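Local coordinates for protein beta-lactamase Mb2281c (Mycobacterium bovis, PDB 3I7J) that probably acts as a serine hydrolase of the beta-lactamase and penicillin-binding-protein family, at residues 210-222 / 258-270. Residues are numbered along the deposited sequence; the frame is centred on the assembly and turned at random.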
ATOM      1  N   LYS A 210      12.483   4.677  -9.350  1.00 15.21           N
ATOM      2  CA  LYS A 210      12.564   3.290  -9.797  1.00  8.13           C
ATOM      3  C   LYS A 210      12.155   3.168 -11.257  1.00 18.40           C
ATOM      4  O   LYS A 210      11.290   3.903 -11.745  1.00 15.76           O
ATOM      5  CB  LYS A 210      11.658   2.401  -8.940  1.00 15.51           C
ATOM      6  CG  LYS A 210      12.109   2.271  -7.497  1.00 15.33           C
ATOM      7  CD  LYS A 210      11.074   1.549  -6.646  1.00 10.43           C
ATOM      8  CE  LYS A 210      11.368   1.737  -5.157  1.00 11.80           C
ATOM      9  NZ  LYS A 210      10.372   1.028  -4.306  1.00  6.73           N
ATOM     10  N   SER A 211      12.775   2.223 -11.947  1.00 13.69           N
ATOM     11  CA  SER A 211      12.499   2.022 -13.356  1.00 17.30           C
ATOM     12  C   SER A 211      12.997   0.656 -13.785  1.00 13.84           C
ATOM     13  O   SER A 211      14.133   0.293 -13.506  1.00 15.67           O
ATOM     14  CB  SER A 211      13.202   3.107 -14.178  1.00 15.64           C
ATOM     15  OG  SER A 211      12.977   2.934 -15.565  1.00 21.60           O
ATOM     16  N   PRO A 212      12.143  -0.134 -14.448  1.00 15.15           N
ATOM     17  CA  PRO A 212      10.761   0.211 -14.791  1.00 14.84           C
ATOM     18  C   PRO A 212       9.922   0.213 -13.513  1.00 19.48           C
ATOM     19  O   PRO A 212      10.378  -0.275 -12.479  1.00 17.56           O
ATOM     20  CB  PRO A 212      10.368  -0.899 -15.755  1.00 10.68           C
ATOM     21  CG  PRO A 212      11.084  -2.077 -15.189  1.00 13.37           C
ATOM     22  CD  PRO A 212      12.455  -1.515 -14.853  1.00 14.19           C
ATOM     23  N   HIS A 213       8.708   0.756 -13.578  1.00 17.79           N
ATOM     24  CA  HIS A 213       7.839   0.825 -12.399  1.00 19.19           C
ATOM     25  C   HIS A 213       6.371   0.755 -12.804  1.00 20.77           C
ATOM     26  O   HIS A 213       6.046   0.859 -13.986  1.00 17.71           O
ATOM     27  CB  HIS A 213       8.097   2.133 -11.636  1.00  7.06           C
ATOM     28  CG  HIS A 213       7.637   2.102 -10.208  1.00 20.03           C
ATOM     29  ND1 HIS A 213       8.187   1.255  -9.273  1.00 18.62           N
ATOM     30  CD2 HIS A 213       6.681   2.811  -9.560  1.00  8.07           C
ATOM     31  CE1 HIS A 213       7.590   1.441  -8.108  1.00 15.28           C
ATOM     32  NE2 HIS A 213       6.674   2.379  -8.255  1.00 14.89           N
ATOM     33  N   TRP A 214       5.482   0.578 -11.831  1.00 20.57           N
ATOM     34  CA  TRP A 214       4.059   0.505 -12.136  1.00 11.42           C
ATOM     35  C   TRP A 214       3.412   1.884 -12.220  1.00 13.86           C
ATOM     36  O   TRP A 214       2.353   2.030 -12.831  1.00 18.99           O
ATOM     37  CB  TRP A 214       3.322  -0.371 -11.113  1.00 13.36           C
ATOM     38  CG  TRP A 214       3.648  -0.075  -9.675  1.00  4.34           C
ATOM     39  CD1 TRP A 214       4.739  -0.503  -8.970  1.00  5.61           C
ATOM     40  CD2 TRP A 214       2.870   0.718  -8.773  1.00  6.62           C
ATOM     41  NE1 TRP A 214       4.684  -0.023  -7.678  1.00  6.34           N
ATOM     42  CE2 TRP A 214       3.549   0.730  -7.534  1.00  5.03           C
ATOM     43  CE3 TRP A 214       1.663   1.425  -8.893  1.00  7.03           C
ATOM     44  CZ2 TRP A 214       3.060   1.416  -6.418  1.00  8.15           C
ATOM     45  CZ3 TRP A 214       1.178   2.109  -7.784  1.00  6.97           C
ATOM     46  CH2 TRP A 214       1.878   2.099  -6.563  1.00 11.18           C
ATOM     47  N   THR A 215       4.038   2.897 -11.617  1.00 11.14           N
ATOM     48  CA  THR A 215       3.491   4.254 -11.678  1.00 10.15           C
ATOM     49  C   THR A 215       3.870   4.917 -13.010  1.00 18.06           C
ATOM     50  O   THR A 215       4.535   4.309 -13.853  1.00 13.60           O
ATOM     51  CB  THR A 215       3.999   5.147 -10.508  1.00  9.34           C
ATOM     52  OG1 THR A 215       5.431   5.223 -10.538  1.00 10.97           O
ATOM     53  CG2 THR A 215       3.552   4.582  -9.171  1.00  9.27           C
ATOM     54  N   GLY A 216       3.435   6.158 -13.208  1.00 16.24           N
ATOM     55  CA  GLY A 216       3.737   6.845 -14.452  1.00 16.44           C
ATOM     56  C   GLY A 216       5.110   7.491 -14.454  1.00 18.19           C
ATOM     57  O   GLY A 216       5.711   7.684 -13.396  1.00 14.27           O
ATOM     58  N   GLU A 217       5.611   7.822 -15.641  1.00 17.72           N
ATOM     59  CA  GLU A 217       6.917   8.457 -15.764  1.00 16.72           C
ATOM     60  C   GLU A 217       6.873   9.866 -15.213  1.00 13.13           C
ATOM     61  O   GLU A 217       7.911  10.467 -14.948  1.00 16.58           O
ATOM     62  CB  GLU A 217       7.360   8.522 -17.225  1.00 15.13           C
ATOM     63  CG  GLU A 217       7.732   7.190 -17.828  1.00 35.15           C
ATOM     64  CD  GLU A 217       8.432   7.350 -19.165  1.00 43.92           C
ATOM     65  OE1 GLU A 217       7.882   8.054 -20.041  1.00 37.72           O
ATOM     66  OE2 GLU A 217       9.531   6.772 -19.339  1.00 51.84           O
ATOM     67  N   CYS A 218       5.668  10.392 -15.041  1.00 11.11           N
ATOM     68  CA  CYS A 218       5.522  11.741 -14.529  1.00 15.18           C
ATOM     69  C   CYS A 218       5.181  11.818 -13.037  1.00 17.02           C
ATOM     70  O   CYS A 218       5.120  12.909 -12.462  1.00 10.68           O
ATOM     71  CB  CYS A 218       4.490  12.497 -15.371  1.00 17.78           C
ATOM     72  SG  CYS A 218       5.033  12.760 -17.089  1.00 19.49           S
ATOM     73  N   ASN A 219       4.959  10.671 -12.403  1.00 10.85           N
ATOM     74  CA  ASN A 219       4.681  10.675 -10.972  1.00 15.04           C
ATOM     75  C   ASN A 219       5.941  11.205 -10.297  1.00 16.41           C
ATOM     76  O   ASN A 219       7.047  10.943 -10.761  1.00 13.84           O
ATOM     77  CB  ASN A 219       4.358   9.256 -10.481  1.00 11.14           C
ATOM     78  CG  ASN A 219       2.871   8.926 -10.588  1.00 18.09           C
ATOM     79  OD1 ASN A 219       2.037   9.558  -9.932  1.00 14.18           O
ATOM     80  ND2 ASN A 219       2.533   7.948 -11.418  1.00  8.76           N
ATOM     81  N   SER A 220       5.784  11.970  -9.221  1.00 18.95           N
ATOM     82  CA  SER A 220       6.949  12.523  -8.529  1.00 16.99           C
ATOM     83  C   SER A 220       7.655  11.421  -7.748  1.00 16.49           C
ATOM     84  O   SER A 220       7.067  10.369  -7.485  1.00 10.22           O
ATOM     85  CB  SER A 220       6.527  13.611  -7.549  1.00 14.22           C
ATOM     86  OG  SER A 220       5.836  13.026  -6.466  1.00 18.87           O
ATOM     87  N   THR A 221       8.906  11.673  -7.365  1.00 13.88           N
ATOM     88  CA  THR A 221       9.680  10.701  -6.600  1.00 13.34           C
ATOM     89  C   THR A 221       9.062  10.451  -5.221  1.00 19.10           C
ATOM     90  O   THR A 221       9.353   9.441  -4.583  1.00 13.92           O
ATOM     91  CB  THR A 221      11.159  11.170  -6.403  1.00 15.72           C
ATOM     92  OG1 THR A 221      11.171  12.489  -5.841  1.00 23.16           O
ATOM     93  CG2 THR A 221      11.914  11.174  -7.731  1.00  5.42           C
ATOM     94  N   ARG A 222       8.203  11.358  -4.764  1.00 13.59           N
ATOM     95  CA  ARG A 222       7.556  11.200  -3.454  1.00 11.81           C
ATOM     96  C   ARG A 222       6.283  10.348  -3.500  1.00  9.83           C
ATOM     97  O   ARG A 222       5.669  10.077  -2.466  1.00  9.99           O
ATOM     98  CB  ARG A 222       7.226  12.570  -2.865  1.00 12.07           C
ATOM     99  CG  ARG A 222       8.444  13.406  -2.509  1.00 23.17           C
ATOM    100  CD  ARG A 222       8.024  14.842  -2.266  1.00 37.82           C
ATOM    101  NE  ARG A 222       7.039  14.964  -1.190  1.00 37.60           N
ATOM    102  CZ  ARG A 222       6.217  15.999  -1.060  1.00 36.26           C
ATOM    103  NH1 ARG A 222       6.267  16.989  -1.944  1.00 27.67           N
ATOM    104  NH2 ARG A 222       5.356  16.048  -0.049  1.00 33.22           N
ATOM    105  N   ASP A 258       2.849  -1.668 -19.604  1.00 15.48           N
ATOM    106  CA  ASP A 258       2.792  -0.369 -20.263  1.00 14.55           C
ATOM    107  C   ASP A 258       1.501   0.385 -19.952  1.00 17.11           C
ATOM    108  O   ASP A 258       1.489   1.617 -19.880  1.00 19.85           O
ATOM    109  CB  ASP A 258       2.952  -0.522 -21.777  1.00 19.24           C
ATOM    110  CG  ASP A 258       4.351  -0.970 -22.168  1.00 24.01           C
ATOM    111  OD1 ASP A 258       5.331  -0.393 -21.653  1.00 33.16           O
ATOM    112  OD2 ASP A 258       4.479  -1.895 -22.992  1.00 32.33           O
ATOM    113  N   LEU A 259       0.417  -0.354 -19.748  1.00 15.81           N
ATOM    114  CA  LEU A 259      -0.870   0.266 -19.455  1.00 20.10           C
ATOM    115  C   LEU A 259      -0.910   1.018 -18.132  1.00 17.16           C
ATOM    116  O   LEU A 259      -1.421   2.142 -18.062  1.00 21.55           O
ATOM    117  CB  LEU A 259      -1.986  -0.781 -19.471  1.00 11.01           C
ATOM    118  CG  LEU A 259      -2.236  -1.521 -20.784  1.00 17.49           C
ATOM    119  CD1 LEU A 259      -3.449  -2.429 -20.626  1.00 13.15           C
ATOM    120  CD2 LEU A 259      -2.475  -0.521 -21.910  1.00 19.67           C
ATOM    121  N   TRP A 260      -0.381   0.415 -17.077  1.00 19.49           N
ATOM    122  CA  TRP A 260      -0.411   1.081 -15.780  1.00 17.39           C
ATOM    123  C   TRP A 260       0.282   2.437 -15.792  1.00  9.79           C
ATOM    124  O   TRP A 260      -0.278   3.420 -15.332  1.00  9.75           O
ATOM    125  CB  TRP A 260       0.158   0.149 -14.707  1.00 11.35           C
ATOM    126  CG  TRP A 260      -0.836  -0.921 -14.321  1.00 17.96           C
ATOM    127  CD1 TRP A 260      -2.032  -1.195 -14.932  1.00 13.06           C
ATOM    128  CD2 TRP A 260      -0.735  -1.828 -13.219  1.00 14.14           C
ATOM    129  NE1 TRP A 260      -2.681  -2.212 -14.270  1.00 18.62           N
ATOM    130  CE2 TRP A 260      -1.909  -2.615 -13.212  1.00 13.77           C
ATOM    131  CE3 TRP A 260       0.230  -2.048 -12.230  1.00 16.11           C
ATOM    132  CZ2 TRP A 260      -2.139  -3.608 -12.254  1.00 14.41           C
ATOM    133  CZ3 TRP A 260       0.002  -3.037 -11.277  1.00 16.38           C
ATOM    134  CH2 TRP A 260      -1.174  -3.800 -11.295  1.00 11.44           C
ATOM    135  N   PRO A 261       1.505   2.508 -16.330  1.00 15.40           N
ATOM    136  CA  PRO A 261       2.212   3.793 -16.372  1.00 16.19           C
ATOM    137  C   PRO A 261       1.473   4.801 -17.267  1.00 16.25           C
ATOM    138  O   PRO A 261       1.402   5.993 -16.961  1.00 14.04           O
ATOM    139  CB  PRO A 261       3.579   3.415 -16.943  1.00 15.49           C
ATOM    140  CG  PRO A 261       3.753   1.990 -16.479  1.00 16.28           C
ATOM    141  CD  PRO A 261       2.394   1.406 -16.739  1.00 12.94           C
ATOM    142  N   ALA A 262       0.914   4.306 -18.367  1.00  9.64           N
ATOM    143  CA  ALA A 262       0.194   5.151 -19.306  1.00 13.68           C
ATOM    144  C   ALA A 262      -1.040   5.799 -18.700  1.00 15.04           C
ATOM    145  O   ALA A 262      -1.273   6.993 -18.895  1.00 12.37           O
ATOM    146  CB  ALA A 262      -0.202   4.343 -20.548  1.00 14.50           C
ATOM    147  N   ILE A 263      -1.836   5.030 -17.959  1.00 12.66           N
ATOM    148  CA  ILE A 263      -3.035   5.616 -17.366  1.00 13.97           C
ATOM    149  C   ILE A 263      -2.649   6.582 -16.248  1.00 11.54           C
ATOM    150  O   ILE A 263      -3.351   7.561 -15.989  1.00 18.89           O
ATOM    151  CB  ILE A 263      -4.006   4.536 -16.835  1.00 15.96           C
ATOM    152  CG1 ILE A 263      -5.329   5.195 -16.446  1.00 12.58           C
ATOM    153  CG2 ILE A 263      -3.398   3.799 -15.649  1.00 14.32           C
ATOM    154  CD1 ILE A 263      -6.399   4.197 -16.054  1.00 20.80           C
ATOM    155  N   SER A 264      -1.513   6.320 -15.611  1.00 16.29           N
ATOM    156  CA  SER A 264      -1.032   7.179 -14.538  1.00 12.59           C
ATOM    157  C   SER A 264      -0.651   8.553 -15.077  1.00 10.78           C
ATOM    158  O   SER A 264      -1.052   9.579 -14.522  1.00 15.14           O
ATOM    159  CB  SER A 264       0.172   6.535 -13.846  1.00 15.74           C
ATOM    160  OG  SER A 264      -0.222   5.365 -13.149  1.00 13.20           O
ATOM    161  N   ASP A 265       0.112   8.582 -16.166  1.00 12.19           N
ATOM    162  CA  ASP A 265       0.516   9.864 -16.736  1.00 14.08           C
ATOM    163  C   ASP A 265      -0.675  10.575 -17.368  1.00 15.48           C
ATOM    164  O   ASP A 265      -0.729  11.809 -17.384  1.00 16.37           O
ATOM    165  CB  ASP A 265       1.650   9.677 -17.747  1.00 17.21           C
ATOM    166  CG  ASP A 265       2.939   9.203 -17.086  1.00 16.56           C
ATOM    167  OD1 ASP A 265       3.239   9.671 -15.968  1.00 14.47           O
ATOM    168  OD2 ASP A 265       3.648   8.370 -17.682  1.00 16.19           O
ATOM    169  N   ALA A 266      -1.637   9.799 -17.869  1.00 14.94           N
ATOM    170  CA  ALA A 266      -2.836  10.377 -18.462  1.00 13.96           C
ATOM    171  C   ALA A 266      -3.622  11.066 -17.349  1.00 15.27           C
ATOM    172  O   ALA A 266      -4.102  12.190 -17.511  1.00 15.34           O
ATOM    173  CB  ALA A 266      -3.685   9.286 -19.117  1.00 19.23           C
ATOM    174  N   VAL A 267      -3.735  10.393 -16.209  1.00  6.96           N
ATOM    175  CA  VAL A 267      -4.446  10.959 -15.072  1.00 10.53           C
ATOM    176  C   VAL A 267      -3.733  12.209 -14.533  1.00 10.94           C
ATOM    177  O   VAL A 267      -4.381  13.206 -14.224  1.00 14.85           O
ATOM    178  CB  VAL A 267      -4.632   9.894 -13.954  1.00 11.02           C
ATOM    179  CG1 VAL A 267      -5.039  10.547 -12.641  1.00  4.62           C
ATOM    180  CG2 VAL A 267      -5.723   8.913 -14.380  1.00 13.72           C
ATOM    181  N   LEU A 268      -2.408  12.170 -14.439  1.00 15.47           N
ATOM    182  CA  LEU A 268      -1.680  13.331 -13.951  1.00 15.02           C
ATOM    183  C   LEU A 268      -1.842  14.520 -14.892  1.00 16.86           C
ATOM    184  O   LEU A 268      -2.134  15.624 -14.454  1.00 16.23           O
ATOM    185  CB  LEU A 268      -0.193  13.013 -13.802  1.00 17.22           C
ATOM    186  CG  LEU A 268       0.217  12.047 -12.689  1.00 19.65           C
ATOM    187  CD1 LEU A 268       1.660  11.645 -12.899  1.00 15.82           C
ATOM    188  CD2 LEU A 268       0.016  12.677 -11.319  1.00  8.75           C
ATOM    189  N   ALA A 269      -1.647  14.294 -16.185  1.00 19.19           N
ATOM    190  CA  ALA A 269      -1.759  15.366 -17.162  1.00 22.40           C
ATOM    191  C   ALA A 269      -3.146  16.013 -17.188  1.00 18.69           C
ATOM    192  O   ALA A 269      -3.264  17.218 -17.378  1.00 19.35           O
ATOM    193  CB  ALA A 269      -1.400  14.846 -18.552  1.00 16.49           C
ATOM    194  N   GLU A 270      -4.192  15.220 -16.992  1.00 17.94           N
ATOM    195  CA  GLU A 270      -5.551  15.747 -17.029  1.00 18.97           C
ATOM    196  C   GLU A 270      -6.083  16.360 -15.732  1.00 21.53           C
ATOM    197  O   GLU A 270      -6.763  17.381 -15.768  1.00 25.18           O
ATOM    198  CB  GLU A 270      -6.509  14.650 -17.524  1.00 17.57           C
ATOM    199  CG  GLU A 270      -7.985  14.923 -17.258  1.00 20.66           C
ATOM    200  CD  GLU A 270      -8.912  13.917 -17.939  1.00 36.19           C
ATOM    201  OE1 GLU A 270      -8.576  12.713 -17.992  1.00 31.31           O
ATOM    202  OE2 GLU A 270      -9.995  14.327 -18.408  1.00 37.75           O
TER
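Cys218 N gives Asp265 OD1 the shortest bond across the contact, 2.7 Å (152° at the hydrogen), approaching on the syn side but 30° out of the carboxylate plane. The preceding backbone N-H, that of Glu217, gives OD2 of the same carboxylate a more bent bond of 2.9 Å on its syn lone pair. With CG anti to its carbonyl carbon (chi1 -67°), Asp265, on helix 256-271, turns both oxygens to the type I beta turn Gly216-Asn219, which Asn219 N closes on Gly216 O. The two bonds together should limit the carboxylate's rotation, and the N-H donors probably favour its charged form.

Gly216, having no side chain, lies close on the helix, its CA 3.9 Å from that of Pro261 and its N 3.3 Å from Ser264 CB. One turn before Asp265, the Pro261 ring lies alongside the loop, CB 3.4 Å from Thr215 O, while Trp214 CB meets the edge of the Trp260 indole at CE3 (3.7 Å), near the ring plane. Trp214 directs its own indole away from the helix, where NE1 bonds Glu205. At the other end, Leu268 CD1 packs against the Cys218-Asn219 peptide, 3.5 Å from Asn219 N, and its side chain crosses that of Asn219 at about a right angle. Ser264 OG bonds Trp260 O within the helix and accepts a hydrogen bond from Trp235 NE1 of strand 232-237. The contact therefore fastens the loop joining strands 205-206 and 224-228 to the C-terminal helix packed on the antiparallel sheet, consistent with the alpha/beta domain of the serine beta-lactamase fold.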